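Local coordinates for transferrin binding protein B (PDB 3PQU) that probably binds host transferrin at the outer membrane surface as a lipoprotein receptor component that takes part in iron acquisition, at residues L361-G365 / Q366-L370. Numbering follows the deposited sequence. Where two conformers were deposited one is given.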
ATOM      1  N   LEU A 361      -1.447 -10.164  -6.449  1.00 28.18           N
ATOM      2  CA  LEU A 361      -0.620  -9.203  -7.169  1.00 39.82           C
ATOM      3  C   LEU A 361      -1.386  -7.898  -7.316  1.00 39.86           C
ATOM      4  O   LEU A 361      -2.540  -7.899  -7.737  1.00 36.05           O
ATOM      5  CB  LEU A 361      -0.272  -9.729  -8.556  1.00 47.80           C
ATOM      6  CG  LEU A 361       1.028 -10.492  -8.738  1.00 53.84           C
ATOM      7  CD1 LEU A 361       1.191 -10.850 -10.206  1.00 64.27           C
ATOM      8  CD2 LEU A 361       2.201  -9.652  -8.263  1.00 43.12           C
ATOM      9  N   ILE A 362      -0.748  -6.783  -6.980  1.00 33.33           N
ATOM     10  CA  ILE A 362      -1.414  -5.493  -7.059  1.00 38.28           C
ATOM     11  C   ILE A 362      -0.971  -4.792  -8.333  1.00 43.89           C
ATOM     12  O   ILE A 362       0.201  -4.490  -8.497  1.00 32.60           O
ATOM     13  CB  ILE A 362      -1.063  -4.580  -5.869  1.00 42.43           C
ATOM     14  CG1 ILE A 362      -1.019  -5.367  -4.550  1.00 37.68           C
ATOM     15  CG2 ILE A 362      -2.037  -3.412  -5.809  1.00 38.91           C
ATOM     16  CD1 ILE A 362      -2.315  -5.351  -3.759  1.00 36.28           C
ATOM     17  N   ILE A 363      -1.895  -4.538  -9.245  1.00 41.44           N
ATOM     18  CA  ILE A 363      -1.534  -3.798 -10.441  1.00 48.46           C
ATOM     19  C   ILE A 363      -2.535  -2.687 -10.694  1.00 44.96           C
ATOM     20  O   ILE A 363      -3.727  -2.942 -10.797  1.00 41.87           O
ATOM     21  CB  ILE A 363      -1.418  -4.720 -11.658  1.00 54.56           C
ATOM     22  CG1 ILE A 363      -0.353  -5.789 -11.398  1.00 44.64           C
ATOM     23  CG2 ILE A 363      -1.078  -3.918 -12.907  1.00 42.87           C
ATOM     24  CD1 ILE A 363      -0.074  -6.660 -12.593  1.00 61.35           C
ATOM     25  N   ASP A 364      -2.040  -1.452 -10.761  1.00 42.04           N
ATOM     26  CA  ASP A 364      -2.893  -0.296 -11.004  1.00 43.62           C
ATOM     27  C   ASP A 364      -4.069  -0.265 -10.047  1.00 47.64           C
ATOM     28  O   ASP A 364      -5.191   0.066 -10.445  1.00 53.49           O
ATOM     29  CB  ASP A 364      -3.418  -0.308 -12.441  1.00 56.74           C
ATOM     30  CG  ASP A 364      -2.367   0.103 -13.451  1.00 68.43           C
ATOM     31  OD1 ASP A 364      -1.271   0.526 -13.034  1.00 60.00           O
ATOM     32  OD2 ASP A 364      -2.649   0.012 -14.664  1.00 86.99           O
ATOM     33  N   GLY A 365      -3.824  -0.629  -8.793  1.00 33.67           N
ATOM     34  CA  GLY A 365      -4.871  -0.558  -7.795  1.00 44.42           C
ATOM     35  C   GLY A 365      -5.784  -1.765  -7.801  1.00 45.05           C
ATOM     36  O   GLY A 365      -6.622  -1.913  -6.913  1.00 51.11           O
ATOM     37  N   GLN A 366      -5.628  -2.630  -8.800  1.00 41.61           N
ATOM     38  CA  GLN A 366      -6.421  -3.857  -8.879  0.51 39.31           C
ATOM     39  C   GLN A 366      -5.680  -5.025  -8.233  1.00 47.41           C
ATOM     40  O   GLN A 366      -4.497  -5.238  -8.498  1.00 42.90           O
ATOM     41  CB  GLN A 366      -6.750  -4.202 -10.336  0.51 42.00           C
ATOM     42  CG  GLN A 366      -8.240  -4.231 -10.642  0.51 48.54           C
ATOM     43  CD  GLN A 366      -8.622  -5.332 -11.619  0.51 51.11           C
ATOM     44  OE1 GLN A 366      -8.675  -5.113 -12.830  0.51 39.68           O
ATOM     45  NE2 GLN A 366      -8.897  -6.523 -11.094  0.51 45.85           N
ATOM     46  N   LYS A 367      -6.376  -5.780  -7.385  1.00 43.53           N
ATOM     47  CA  LYS A 367      -5.788  -6.950  -6.735  0.76 41.24           C
ATOM     48  C   LYS A 367      -6.058  -8.215  -7.548  1.00 49.40           C
ATOM     49  O   LYS A 367      -7.202  -8.616  -7.722  1.00 50.02           O
ATOM     50  CB  LYS A 367      -6.335  -7.121  -5.315  0.76 40.12           C
ATOM     51  CG  LYS A 367      -6.004  -5.973  -4.357  0.76 41.53           C
ATOM     52  CD  LYS A 367      -6.615  -6.228  -2.975  0.76 56.32           C
ATOM     53  CE  LYS A 367      -6.228  -5.153  -1.966  0.76 38.93           C
ATOM     54  NZ  LYS A 367      -6.677  -3.801  -2.419  0.76 26.82           N
ATOM     55  N   ILE A 368      -4.997  -8.840  -8.051  1.00 40.56           N
ATOM     56  CA  ILE A 368      -5.125 -10.087  -8.804  1.00 32.55           C
ATOM     57  C   ILE A 368      -4.920 -11.287  -7.891  1.00 36.05           C
ATOM     58  O   ILE A 368      -3.805 -11.527  -7.412  1.00 32.21           O
ATOM     59  CB  ILE A 368      -4.096 -10.159  -9.940  1.00 36.25           C
ATOM     60  CG1 ILE A 368      -4.132  -8.874 -10.765  1.00 54.02           C
ATOM     61  CG2 ILE A 368      -4.354 -11.376 -10.838  1.00 23.42           C
ATOM     62  CD1 ILE A 368      -3.143  -8.861 -11.902  1.00 45.21           C
ATOM     63  N   ASP A 369      -5.993 -12.038  -7.654  1.00 27.64           N
ATOM     64  CA  ASP A 369      -5.929 -13.232  -6.815  1.00 32.47           C
ATOM     65  C   ASP A 369      -5.082 -14.300  -7.495  1.00 39.57           C
ATOM     66  O   ASP A 369      -5.329 -14.636  -8.650  1.00 39.58           O
ATOM     67  CB  ASP A 369      -7.334 -13.768  -6.525  1.00 39.25           C
ATOM     68  CG  ASP A 369      -7.320 -15.065  -5.724  1.00 71.76           C
ATOM     69  OD1 ASP A 369      -6.271 -15.416  -5.133  1.00 79.67           O
ATOM     70  OD2 ASP A 369      -8.373 -15.737  -5.682  1.00 96.12           O
ATOM     71  N   LEU A 370      -4.085 -14.832  -6.785  1.00 32.79           N
ATOM     72  CA  LEU A 370      -3.158 -15.788  -7.396  1.00 33.98           C
ATOM     73  C   LEU A 370      -3.471 -17.259  -7.115  1.00 45.68           C
ATOM     74  O   LEU A 370      -2.846 -18.147  -7.689  1.00 44.20           O
ATOM     75  CB  LEU A 370      -1.726 -15.494  -6.959  1.00 34.44           C
ATOM     76  CG  LEU A 370      -1.163 -14.125  -7.333  1.00 37.72           C
ATOM     77  CD1 LEU A 370       0.281 -13.996  -6.831  1.00 37.29           C
ATOM     78  CD2 LEU A 370      -1.237 -13.922  -8.839  1.00 24.56           C
TER
HETATM   79  O   HOH W   1      -5.163  -2.400  -4.393  1.00 34.21           O
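Ile363 and Ile368 meet diagonally across two antiparallel strands, the CD1 methyl of one lying 3.8 Å from CD1 of the other. In both residues CG1 sits beside the backbone N and the chain then runs out extended, which carries the terminal methyls off the backbone until the two side chains cross at an angle. Further from the turn on the same face, Leu361 packs its CB 4.1 Å from CB of Ile368, while its branch point CG meets both methyls of Leu370, with CD1 of Leu370 at 4.1 Å. Branched aliphatic residues suit this face because it lies against the larger sheet of the C-lobe handle domain: Ile368 touches Val381, Ile363 touches Ile383, and Leu370 reaches Phe420. The whole is a beta hairpin with a two-residue loop, closed by a type I' turn from Ile363 to Gln366. Asp364 and Gly365 take the turn's left-handed backbone angles. Aspartate, like asparagine, is among the residues that tolerate them, and Asp364 OD2 forms a salt bridge with Lys386; at Gly365 (phi 83°) a side chain would jam against the preceding carbonyl oxygen, hence glycine. Two reciprocal pairs of backbone bonds hold the strands, Leu361 with Ile368 and Ile363 with Gln366; the nearly straight bond from Ile368 N to Leu361 O is 2.6 Å long. On the opposite face, the non-hydrogen-bonded pair Ile362 and Lys367 run alongside each other in the same direction; chi2 of Ile362, near -94°, swings CD1 across to 3.8 Å from CG of Lys367. That methylene gives Ile362 an apolar neighbour, and Phe355 touches Ile362 as well. The lysine chain is extended until chi4 (59°) bends NZ to its partners, the carbonyl of Pro40 and a water 2.9 Å from NZ, which in turn donates to Gly365 O, tying the charged end back to the turn.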